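UDP-N-acetylglucosamine 4,6-dehydratase (PDB 3PVZ) binds NAD on a Rossmann-type fold and probably acts as a lyase, as expected for a UDP-N-acetylglucosamine 4,6-dehydratase. Local coordinates at residues A[23-26]-A[27-30]; A[205-209]-A[210-214]; A[214-217]-A[218-221]; A[244-247]-A[248-252]; A[353-356]-A[357-360]. All coordinates share one frame; numbering follows the deposited sequence.

Contact 1 of 5, residues A[23-26]-A[27-30]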
# COMPACT_ATOMS: atom_id res chain seq x y z
N ASN A 23 -32.67 -1.70 2.61
CA ASN A 23 -33.81 -2.59 2.44
C ASN A 23 -34.82 -2.05 1.48
O ASN A 23 -35.30 -2.76 0.63
CB ASN A 23 -34.49 -2.90 3.75
CG ASN A 23 -33.84 -4.03 4.47
OD1 ASN A 23 -33.06 -4.77 3.89
ND2 ASN A 23 -34.17 -4.20 5.75
N ALA A 24 -35.11 -0.76 1.58
CA ALA A 24 -36.06 -0.11 0.68
C ALA A 24 -35.61 -0.11 -0.80
O ALA A 24 -36.44 -0.05 -1.69
CB ALA A 24 -36.31 1.34 1.15
N ASN A 25 -34.30 -0.19 -1.06
CA ASN A 25 -33.77 -0.07 -2.43
C ASN A 25 -33.10 -1.34 -2.93
O ASN A 25 -32.49 -1.35 -4.00
CB ASN A 25 -32.79 1.10 -2.46
CG ASN A 25 -33.51 2.43 -2.39
OD1 ASN A 25 -34.16 2.83 -3.36
ND2 ASN A 25 -33.48 3.07 -1.23
N GLU A 26 -33.21 -2.41 -2.14
CA GLU A 26 -32.48 -3.65 -2.39
C GLU A 26 -32.84 -4.21 -3.75
O GLU A 26 -31.97 -4.62 -4.48
CB GLU A 26 -32.78 -4.70 -1.31
CG GLU A 26 -31.88 -5.96 -1.37
CD GLU A 26 -30.37 -5.63 -1.46
OE1 GLU A 26 -29.85 -4.92 -0.57
OE2 GLU A 26 -29.70 -6.06 -2.43
N LYS A 27 -34.12 -4.18 -4.10
CA LYS A 27 -34.57 -4.84 -5.29
C LYS A 27 -33.96 -4.11 -6.48
O LYS A 27 -33.49 -4.75 -7.44
CB LYS A 27 -36.09 -4.83 -5.38
CG LYS A 27 -36.66 -5.67 -6.54
CD LYS A 27 -37.27 -6.99 -6.05
CE LYS A 27 -38.36 -7.54 -7.01
NZ LYS A 27 -39.43 -8.29 -6.21
N GLU A 28 -33.97 -2.79 -6.42
CA GLU A 28 -33.45 -1.97 -7.53
C GLU A 28 -31.95 -2.05 -7.56
O GLU A 28 -31.38 -2.12 -8.63
CB GLU A 28 -33.88 -0.52 -7.43
CG GLU A 28 -33.33 0.35 -8.54
CD GLU A 28 -34.10 1.66 -8.66
OE1 GLU A 28 -34.69 2.15 -7.66
OE2 GLU A 28 -34.13 2.17 -9.76
N LEU A 29 -31.31 -2.13 -6.39
CA LEU A 29 -29.86 -2.34 -6.37
C LEU A 29 -29.48 -3.64 -7.14
O LEU A 29 -28.54 -3.67 -7.96
CB LEU A 29 -29.35 -2.44 -4.94
CG LEU A 29 -29.13 -1.13 -4.19
CD1 LEU A 29 -28.89 -1.41 -2.70
CD2 LEU A 29 -27.98 -0.36 -4.76
N GLN A 30 -30.25 -4.69 -6.88
CA GLN A 30 -29.96 -5.99 -7.43
C GLN A 30 -30.22 -6.03 -8.93
O GLN A 30 -29.49 -6.64 -9.65
CB GLN A 30 -30.77 -7.06 -6.71
CG GLN A 30 -30.07 -7.54 -5.46
CD GLN A 30 -30.90 -8.56 -4.69
OE1 GLN A 30 -31.63 -9.31 -5.29
NE2 GLN A 30 -30.79 -8.57 -3.37
O HOH W 1 -36.03 -1.15 -4.81
O HOH W 2 -35.55 1.45 -5.15
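Helix 19-34 is kinked between these neighbouring turns: L29 N and Q30 N make regular backbone bonds to N25 O (2.8 Å) and E26 O (3.0 Å), but K27 N and E28 N have no bond to the turn before. At the kink a water takes the place of the usual helical bond. It accepts from E28 N at 3.1 Å and reaches back only weakly toward A24 O. A second water joins two side chains on the same side of the helix, donating to N25 OD1 (2.7 Å) and to E28 OE1 (2.7 Å), while N25 ND2 turns back to the D21 carbonyl. On another side, E26 and Q30 are joined directly. The E26 chain leaves with CG anti to the backbone N (chi1 -170°) and bends at chi2, whereas Q30 runs out extended, so the two cross obliquely with their carboxylate and amide planes 48° apart. Q30 NE2 donates to E26 OE2 at 2.9 Å, meeting the oxygen on its anti side and somewhat out of the carboxylate plane. The same oxygen forms a salt bridge with R58 NE, and the Q30 CG methylene lies 3.4 Å from E26 OE2. L29 faces inward instead, its CG resting on the N25 carbonyl oxygen and its side chain packing on I249 and F250. The chemistry is that of an amphipathic surface helix. The E26 carboxylate, held by an amide and a guanidinium, is probably kept ionised, and bound water bridges the distorted turn.

Contact 2 of 5, residues A[205-209]-A[210-214]. With NAD (nicotinamide-adenine-dinucleotide), chain E.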
# COMPACT_ATOMS: atom_id res chain seq x y z
N PHE A 205 -11.53 0.67 12.17
CA PHE A 205 -10.51 -0.32 11.87
C PHE A 205 -9.99 -0.25 10.46
O PHE A 205 -9.20 -1.10 10.06
CB PHE A 205 -10.95 -1.74 12.29
CG PHE A 205 -11.13 -1.87 13.78
CD1 PHE A 205 -12.37 -1.63 14.37
CD2 PHE A 205 -10.04 -2.12 14.60
CE1 PHE A 205 -12.54 -1.70 15.77
CE2 PHE A 205 -10.19 -2.18 15.99
CZ PHE A 205 -11.45 -1.97 16.58
N SER A 206 -10.34 0.80 9.72
CA SER A 206 -9.77 0.96 8.40
C SER A 206 -8.23 0.92 8.51
O SER A 206 -7.64 1.30 9.53
CB SER A 206 -10.28 2.23 7.72
OG SER A 206 -9.82 3.39 8.35
N ASP A 207 -7.62 0.36 7.48
CA ASP A 207 -6.18 0.21 7.37
C ASP A 207 -5.46 1.52 7.65
O ASP A 207 -5.88 2.57 7.19
CB ASP A 207 -5.80 -0.29 5.96
CG ASP A 207 -4.42 -0.96 5.90
OD1 ASP A 207 -3.80 -1.20 6.97
OD2 ASP A 207 -3.95 -1.29 4.77
N GLY A 208 -4.35 1.45 8.38
CA GLY A 208 -3.62 2.65 8.72
C GLY A 208 -4.19 3.50 9.87
O GLY A 208 -3.51 4.41 10.33
N SER A 209 -5.41 3.24 10.32
CA SER A 209 -6.05 4.02 11.37
C SER A 209 -5.50 3.62 12.75
O SER A 209 -4.93 2.54 12.92
CB SER A 209 -7.54 3.76 11.38
OG SER A 209 -7.88 2.47 11.94
N LEU A 210 -5.70 4.49 13.72
CA LEU A 210 -5.38 4.19 15.10
C LEU A 210 -5.99 2.87 15.56
O LEU A 210 -5.35 2.08 16.23
CB LEU A 210 -5.81 5.34 16.01
CG LEU A 210 -4.76 6.27 16.59
CD1 LEU A 210 -5.43 7.18 17.67
CD2 LEU A 210 -3.56 5.49 17.20
N LEU A 211 -7.24 2.64 15.20
CA LEU A 211 -7.93 1.43 15.59
C LEU A 211 -7.26 0.22 14.98
O LEU A 211 -7.11 -0.80 15.63
CB LEU A 211 -9.39 1.48 15.16
CG LEU A 211 -10.40 1.87 16.24
CD1 LEU A 211 -10.18 3.31 16.81
CD2 LEU A 211 -11.79 1.73 15.66
N HIS A 212 -6.88 0.32 13.72
CA HIS A 212 -6.17 -0.76 13.07
C HIS A 212 -4.86 -0.99 13.83
O HIS A 212 -4.43 -2.12 14.00
CB HIS A 212 -5.91 -0.42 11.60
CG HIS A 212 -4.94 -1.33 10.94
ND1 HIS A 212 -5.33 -2.51 10.36
CD2 HIS A 212 -3.60 -1.25 10.79
CE1 HIS A 212 -4.27 -3.12 9.86
NE2 HIS A 212 -3.20 -2.37 10.11
N GLY A 213 -4.25 0.11 14.25
CA GLY A 213 -3.10 0.04 15.14
C GLY A 213 -3.34 -0.79 16.42
O GLY A 213 -2.45 -1.53 16.84
N PHE A 214 -4.54 -0.70 17.01
CA PHE A 214 -4.81 -1.47 18.25
C PHE A 214 -4.63 -2.95 17.99
O PHE A 214 -3.97 -3.62 18.78
CB PHE A 214 -6.21 -1.26 18.85
CG PHE A 214 -6.54 0.16 19.22
CD1 PHE A 214 -5.58 1.12 19.38
CD2 PHE A 214 -7.86 0.51 19.46
CE1 PHE A 214 -5.93 2.42 19.73
CE2 PHE A 214 -8.22 1.80 19.82
CZ PHE A 214 -7.25 2.76 19.94
PA NAD E . -6.85 2.99 2.22
O1A NAD E . -5.43 3.38 2.51
O2A NAD E . -7.21 1.75 3.00
O5B NAD E . -7.00 2.41 0.75
C5B NAD E . -6.51 3.26 -0.31
C4B NAD E . -6.23 2.27 -1.44
O4B NAD E . -5.76 2.90 -2.62
C3B NAD E . -5.13 1.25 -1.00
O3B NAD E . -5.55 -0.08 -1.17
C2B NAD E . -3.94 1.62 -1.92
O2B NAD E . -3.02 0.56 -2.15
C1B NAD E . -4.75 2.09 -3.15
N9A NAD E . -3.93 2.92 -4.02
C8A NAD E . -3.25 4.02 -3.69
N7A NAD E . -2.58 4.48 -4.70
C5A NAD E . -2.91 3.69 -5.78
C6A NAD E . -2.52 3.67 -7.11
N6A NAD E . -1.69 4.67 -7.55
N1A NAD E . -2.99 2.73 -7.93
C2A NAD E . -3.80 1.78 -7.47
N3A NAD E . -4.17 1.75 -6.21
C4A NAD E . -3.75 2.68 -5.36
O3 NAD E . -7.81 4.25 2.49
PN NAD E . -9.37 3.99 2.85
O1N NAD E . -9.57 4.01 4.36
O2N NAD E . -10.09 2.87 2.22
O5D NAD E . -9.97 5.47 2.42
C5D NAD E . -10.17 5.57 1.02
C4D NAD E . -10.67 6.97 0.68
O4D NAD E . -11.70 7.39 1.64
C3D NAD E . -9.53 8.00 0.82
O3D NAD E . -9.68 9.15 -0.04
C2D NAD E . -9.72 8.52 2.27
O2D NAD E . -9.16 9.82 2.46
C1D NAD E . -11.24 8.56 2.36
N1N NAD E . -11.72 8.58 3.75
C2N NAD E . -11.42 7.54 4.54
C3N NAD E . -11.85 7.49 5.85
C7N NAD E . -11.51 6.37 6.74
O7N NAD E . -11.88 6.47 7.91
N7N NAD E . -10.80 5.31 6.33
C4N NAD E . -12.63 8.56 6.36
C5N NAD E . -12.94 9.61 5.51
C6N NAD E . -12.45 9.60 4.20
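F205 and L211 cross at about a right angle where the loop after strand 202-203 runs into helix 210-219: L211 CD2 sits over one face of the phenyl ring, 3.7 Å from the F205 ring centroid, a CH-pi contact. S209 holds the N-cap. Its OG stands between its own backbone N and carbonyl carbon (chi1 75°), from where it donates to S206 O at 2.7 Å, in the carbonyl plane, and accepts from H212 N at 3.0 Å. S206 O also receives S209 N, which closes a type II beta turn with G208 at its third position. H212 swings CG anti to its backbone N (chi1 168°), bringing the imidazole alongside D207. The D207 carboxylate, 65° from the ring plane, places OD1 3.4 Å above one face of H212, near the rim; this is not a hydrogen bond. S206 OG accepts from the nicotinamide amide, NAD N7N, at 3.0 Å, and D207 N bonds to S46. R78 of the second subunit donates to S209 O. A capped helix start whose preceding turn carries a cofactor-binding serine thus contributes to the NAD pocket of the Rossmann-type fold, S206 at the carboxamide and D207 near the diphosphate.

Contact 3 of 5, residues A[214-217]-A[218-221]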
# COMPACT_ATOMS: atom_id res chain seq x y z
N PHE A 214 -4.54 -0.70 17.01
CA PHE A 214 -4.81 -1.47 18.25
C PHE A 214 -4.63 -2.95 17.99
O PHE A 214 -3.97 -3.62 18.78
CB PHE A 214 -6.21 -1.26 18.85
CG PHE A 214 -6.54 0.16 19.22
CD1 PHE A 214 -5.58 1.12 19.38
CD2 PHE A 214 -7.86 0.51 19.46
CE1 PHE A 214 -5.93 2.42 19.73
CE2 PHE A 214 -8.22 1.80 19.82
CZ PHE A 214 -7.25 2.76 19.94
N ASN A 215 -5.14 -3.45 16.87
CA ASN A 215 -4.94 -4.86 16.50
C ASN A 215 -3.46 -5.22 16.45
O ASN A 215 -3.03 -6.28 16.92
CB ASN A 215 -5.55 -5.18 15.13
CG ASN A 215 -7.05 -5.10 15.12
OD1 ASN A 215 -7.69 -5.52 16.08
ND2 ASN A 215 -7.62 -4.56 14.04
N GLN A 216 -2.68 -4.34 15.84
CA GLN A 216 -1.27 -4.64 15.64
C GLN A 216 -0.58 -4.68 16.97
O GLN A 216 0.15 -5.62 17.27
CB GLN A 216 -0.64 -3.60 14.71
CG GLN A 216 -1.22 -3.61 13.32
CD GLN A 216 -0.87 -4.87 12.56
OE1 GLN A 216 -1.73 -5.72 12.34
NE2 GLN A 216 0.38 -5.00 12.14
N ARG A 217 -0.86 -3.67 17.80
CA ARG A 217 -0.30 -3.63 19.13
C ARG A 217 -0.65 -4.92 19.89
O ARG A 217 0.23 -5.53 20.49
CB ARG A 217 -0.78 -2.40 19.92
CG ARG A 217 -0.49 -1.04 19.29
CD ARG A 217 0.95 -0.61 19.30
NE ARG A 217 1.83 -1.39 18.44
CZ ARG A 217 1.81 -1.43 17.10
NH1 ARG A 217 0.90 -0.77 16.37
NH2 ARG A 217 2.71 -2.16 16.48
N ILE A 218 -1.90 -5.35 19.85
CA ILE A 218 -2.27 -6.57 20.56
C ILE A 218 -1.51 -7.77 20.03
O ILE A 218 -1.04 -8.62 20.79
CB ILE A 218 -3.78 -6.90 20.46
CG1 ILE A 218 -4.63 -5.84 21.16
CG2 ILE A 218 -4.07 -8.26 21.11
CD1 ILE A 218 -4.27 -5.65 22.64
N GLN A 219 -1.38 -7.83 18.71
CA GLN A 219 -0.72 -8.94 18.05
C GLN A 219 0.80 -9.01 18.35
O GLN A 219 1.41 -10.09 18.32
CB GLN A 219 -0.94 -8.77 16.54
CG GLN A 219 -0.90 -10.01 15.73
CD GLN A 219 -1.25 -9.70 14.27
OE1 GLN A 219 -2.40 -9.37 13.95
NE2 GLN A 219 -0.24 -9.75 13.39
N LYS A 220 1.41 -7.85 18.63
CA LYS A 220 2.85 -7.75 18.82
C LYS A 220 3.22 -7.54 20.29
O LYS A 220 4.32 -7.10 20.59
CB LYS A 220 3.41 -6.62 17.95
CG LYS A 220 3.18 -6.83 16.46
CD LYS A 220 3.72 -5.70 15.61
CE LYS A 220 3.48 -6.01 14.09
NZ LYS A 220 4.04 -4.96 13.15
N ASN A 221 2.31 -7.86 21.20
CA ASN A 221 2.51 -7.68 22.62
C ASN A 221 3.08 -6.31 23.01
O ASN A 221 3.95 -6.20 23.89
CB ASN A 221 3.35 -8.85 23.16
CG ASN A 221 2.50 -10.10 23.44
OD1 ASN A 221 2.49 -11.05 22.65
ND2 ASN A 221 1.76 -10.07 24.56
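K220 N is shared by two carbonyls, Q216 O at 2.9 Å and R217 O at 3.2 Å. K220 N sits nearly in line with the Q216 C=O bond; the R217 oxygen is approached from above the carbonyl plane, 70° out of it, away from either lone pair. Behind this fork the helix is regular, with I218 N on F214 O (2.9 Å) and Q219 N on N215 O (2.9 Å). K220 is where the chain leaves helical geometry, and N221 takes up left-handed backbone angles, so the forked amide marks the C-terminal end of helix 210-219. The K220 side chain, extended throughout beyond CB, runs back beside Q216, and its CG lies 3.4 Å from Q216 O. Further out, K220 CE passes 3.8 Å from Q216 NE2, the two chains pointing the same way. R217, bent at chi2 and chi3, slants across the lysine: its NH2 comes to 3.8 Å from K220 CD, and the two positive ends are gathered round a shared acid. Both R217 NH2 and K220 NZ form salt bridges with E75 of the second subunit; K220 NZ also pairs with D79 of that subunit, and R217 NH2 hydrogen-bonds to Q222. Q219 lies beside Q216, their amide planes 76° apart. I218 keeps CG1 beside its backbone N (chi1 -65°), in touch with the F214 carbonyl oxygen at 3.3 Å. The I218 side chain and the F214 ring face Y277 of helix 270-280 and I224 of strand 224-227.

Contact 4 of 5, residues A[244-247]-A[248-252]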
# COMPACT_ATOMS: atom_id res chain seq x y z
N CYS A 244 -20.91 4.13 -0.33
CA CYS A 244 -20.33 4.17 -1.70
C CYS A 244 -21.30 3.69 -2.80
O CYS A 244 -21.44 4.34 -3.83
CB CYS A 244 -19.07 3.30 -1.79
SG CYS A 244 -17.67 4.00 -0.89
N LEU A 245 -21.95 2.55 -2.57
CA LEU A 245 -22.78 1.92 -3.59
C LEU A 245 -24.06 2.74 -3.82
O LEU A 245 -24.53 2.83 -4.94
CB LEU A 245 -23.16 0.50 -3.19
CG LEU A 245 -24.01 -0.36 -4.17
CD1 LEU A 245 -23.34 -0.64 -5.45
CD2 LEU A 245 -24.40 -1.68 -3.54
N MSE A 246 -24.62 3.29 -2.74
CA MSE A 246 -25.83 4.10 -2.84
C MSE A 246 -25.54 5.38 -3.62
O MSE A 246 -26.30 5.74 -4.49
CB MSE A 246 -26.37 4.46 -1.46
CG MSE A 246 -26.97 3.32 -0.68
SE MSE A 246 -28.56 2.59 -1.46
CE MSE A 246 -29.68 4.17 -1.43
N SER A 247 -24.41 6.02 -3.32
CA SER A 247 -24.05 7.22 -4.04
C SER A 247 -23.77 6.83 -5.48
O SER A 247 -24.27 7.45 -6.41
CB SER A 247 -22.85 7.91 -3.43
OG SER A 247 -22.46 9.01 -4.22
N CYS A 248 -23.02 5.76 -5.66
CA CYS A 248 -22.76 5.21 -7.01
C CYS A 248 -24.00 5.00 -7.88
O CYS A 248 -24.05 5.48 -9.01
CB CYS A 248 -22.00 3.87 -6.97
SG CYS A 248 -21.42 3.43 -8.62
N ILE A 249 -24.95 4.21 -7.39
CA ILE A 249 -26.09 3.82 -8.18
C ILE A 249 -27.16 4.93 -8.21
O ILE A 249 -27.68 5.23 -9.26
CB ILE A 249 -26.79 2.60 -7.61
CG1 ILE A 249 -25.85 1.40 -7.50
CG2 ILE A 249 -28.09 2.30 -8.47
CD1 ILE A 249 -25.22 0.95 -8.77
N PHE A 250 -27.44 5.53 -7.06
CA PHE A 250 -28.53 6.52 -6.91
C PHE A 250 -28.11 8.01 -6.89
O PHE A 250 -28.96 8.87 -6.99
CB PHE A 250 -29.34 6.21 -5.63
CG PHE A 250 -30.01 4.85 -5.67
CD1 PHE A 250 -31.10 4.63 -6.50
CD2 PHE A 250 -29.53 3.80 -4.92
CE1 PHE A 250 -31.74 3.39 -6.57
CE2 PHE A 250 -30.17 2.51 -4.95
CZ PHE A 250 -31.25 2.30 -5.78
N GLY A 251 -26.83 8.30 -6.77
CA GLY A 251 -26.39 9.68 -6.76
C GLY A 251 -26.60 10.38 -8.11
O GLY A 251 -26.32 9.81 -9.19
N GLU A 252 -27.08 11.63 -8.05
CA GLU A 252 -27.13 12.42 -9.25
C GLU A 252 -25.82 13.16 -9.42
O GLU A 252 -25.06 13.29 -8.47
CB GLU A 252 -28.30 13.39 -9.19
CG GLU A 252 -29.62 12.68 -9.16
CD GLU A 252 -30.77 13.65 -9.17
OE1 GLU A 252 -31.03 14.23 -10.24
OE2 GLU A 252 -31.38 13.85 -8.10
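M246 and F250, one turn apart near the end of helix 237-250, are set aslant to each other. M246, present as selenomethionine, folds at chi2 and chi3 (-65° and -61°), which brings its methyl obliquely to the CD2 corner of the ring, CE 3.5 Å from F250 CD2. The selenium stands 4.8 Å from the F250 ring centroid and well off the ring normal, an oblique form of the Met-aromatic contact. One face of the same phenyl ring takes I249 CG2, 3.9 Å above the plane and over its centre. L245 and I249 behave differently, lying side by side and pointing the same way, with L245 CD1 3.8 Å from I249 CG1. The L245 branch gets there with CG anti to the backbone N. S247 and C248 turn to yet another side; S247 OG bonds to S196 OG and T197 O. The backbone stays helical through F250 N, which donates to M246 O at 2.8 Å. G251 N still makes the regular i+4 bond to S247 O (2.7 Å), with a weak second bond to M246 O, while G251 itself is the first residue to leave helical angles. K159 NZ hydrogen-bonds to the carbonyls of S247, C248 and G251, placing a positive charge at the C-terminal end of the helix, where it would be expected to offset the partial negative charge of the carbonyls. The helix lies against the central sheet, C248 on strand 115-118; C244 and L245 pack on helix 46-56, and I249 and F250 pack against helix 19-34.

Contact 5 of 5, residues A[353-356]-A[357-360]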
# COMPACT_ATOMS: atom_id res chain seq x y z
N LEU A 353 -7.00 28.42 -13.43
CA LEU A 353 -6.30 27.91 -12.25
C LEU A 353 -6.01 26.42 -12.42
O LEU A 353 -5.01 25.93 -11.91
CB LEU A 353 -7.12 28.12 -10.97
CG LEU A 353 -7.38 29.54 -10.46
CD1 LEU A 353 -7.77 29.49 -8.98
CD2 LEU A 353 -6.20 30.52 -10.70
N LEU A 354 -6.90 25.70 -13.08
CA LEU A 354 -6.61 24.29 -13.41
C LEU A 354 -5.42 24.18 -14.36
O LEU A 354 -4.53 23.35 -14.17
CB LEU A 354 -7.83 23.54 -13.97
CG LEU A 354 -9.08 23.50 -13.08
CD1 LEU A 354 -10.14 22.50 -13.59
CD2 LEU A 354 -8.71 23.24 -11.62
N GLU A 355 -5.41 25.04 -15.37
CA GLU A 355 -4.28 25.03 -16.29
C GLU A 355 -2.98 25.38 -15.60
O GLU A 355 -1.98 24.71 -15.84
CB GLU A 355 -4.53 25.94 -17.48
CG GLU A 355 -5.40 25.24 -18.56
CD GLU A 355 -6.10 26.24 -19.50
OE1 GLU A 355 -5.87 27.47 -19.34
OE2 GLU A 355 -6.86 25.78 -20.39
N LEU A 356 -3.02 26.40 -14.73
CA LEU A 356 -1.86 26.83 -13.94
C LEU A 356 -1.27 25.65 -13.17
O LEU A 356 -0.06 25.41 -13.23
CB LEU A 356 -2.25 27.93 -12.95
CG LEU A 356 -1.18 28.55 -12.06
CD1 LEU A 356 -0.15 29.28 -12.87
CD2 LEU A 356 -1.78 29.53 -11.07
N PHE A 357 -2.15 24.93 -12.47
CA PHE A 357 -1.75 23.83 -11.62
C PHE A 357 -1.09 22.75 -12.47
O PHE A 357 -0.02 22.28 -12.15
CB PHE A 357 -2.98 23.29 -10.87
CG PHE A 357 -2.67 22.29 -9.79
CD1 PHE A 357 -2.27 22.71 -8.53
CD2 PHE A 357 -2.78 20.94 -10.02
CE1 PHE A 357 -1.98 21.80 -7.53
CE2 PHE A 357 -2.49 20.03 -9.02
CZ PHE A 357 -2.08 20.47 -7.77
N GLU A 358 -1.71 22.38 -13.58
CA GLU A 358 -1.10 21.39 -14.48
C GLU A 358 0.23 21.90 -15.05
O GLU A 358 1.16 21.15 -15.20
CB GLU A 358 -2.01 21.04 -15.64
CG GLU A 358 -3.30 20.34 -15.26
CD GLU A 358 -4.36 20.42 -16.36
OE1 GLU A 358 -4.27 21.36 -17.19
OE2 GLU A 358 -5.28 19.54 -16.39
N GLN A 359 0.32 23.19 -15.35
CA GLN A 359 1.53 23.75 -15.94
C GLN A 359 2.67 23.79 -14.93
O GLN A 359 3.76 23.30 -15.21
CB GLN A 359 1.26 25.15 -16.53
CG GLN A 359 2.46 25.74 -17.27
CD GLN A 359 2.30 27.22 -17.60
OE1 GLN A 359 1.53 27.95 -16.96
NE2 GLN A 359 3.06 27.67 -18.61
N LYS A 360 2.43 24.38 -13.76
CA LYS A 360 3.42 24.46 -12.68
C LYS A 360 3.83 23.09 -12.10
O LYS A 360 4.99 22.91 -11.76
CB LYS A 360 2.91 25.34 -11.54
CG LYS A 360 2.81 26.80 -11.90
CD LYS A 360 4.11 27.52 -11.65
CE LYS A 360 4.07 28.95 -12.19
NZ LYS A 360 3.76 28.99 -13.67
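L356 lays its CD1 methyl across the K360 chain one turn on, 4.0 Å from K360 CG and also 4.0 Å from K360 NZ. The lysine starts out beside its own N, and the bends at chi2 and chi4 leave K360 CG and NZ at about the same distance from the methyl, with the two chains set aslant. The meeting is loose and apolar except for that amine. On another side E358 leans back along the preceding turn: its CG lies 3.4 Å from L354 O, and its extended chain leaves OE1 3.8 Å from E355 CA. The two carboxylates are 6.0 Å apart (E355 OE2 to E358 OE1); E355 OE2 bonds to Q351 NE2, and E358 OE2 makes a long, weak ion pair with R188. Four successive backbone bonds hold the turns together. The shortest, K360 N to L356 O, is 2.7 Å and nearly straight, with an N-H...O angle of 174°; E358 N to L354 O is 3.0 Å and similarly straight. F357 departs with CG anti to its backbone N (chi1 -171°), directing the ring out of the turn and into the protein, where it meets the F143 ring with the planes at about 25°. E355, Q359 and K360 are exposed, whereas L354 and F357 form the buried side of helix 351-367: L354 packs on helix 174-189, F357 lies between helix 131-154 and helix 372-382, and the partly exposed L356 touches I381 of the latter at its margin.

How the contacts relate
All five contacts are local and follow one another along the chain, contacts 2 and 3 meeting at F214; none nests in or crosses another. Contact 1 bridges a kink in N-terminal helix 19-34. Contact 2 closes the turn leading from strand 202-203 into helix 210-219, and contact 3 ends that helix; both reach the second subunit. Contact 4 finishes helix 237-250 and packs directly on contact 1, L29 CD2 lying 3.6 Å from F250 CE2, so the N-terminal helix is tied to the Rossmann-type core. Contact 5, near the C terminus, is remote, its centre about 31 Å from that of contact 4, and packs helix 351-367 on helices 131-154, 174-189 and 372-382.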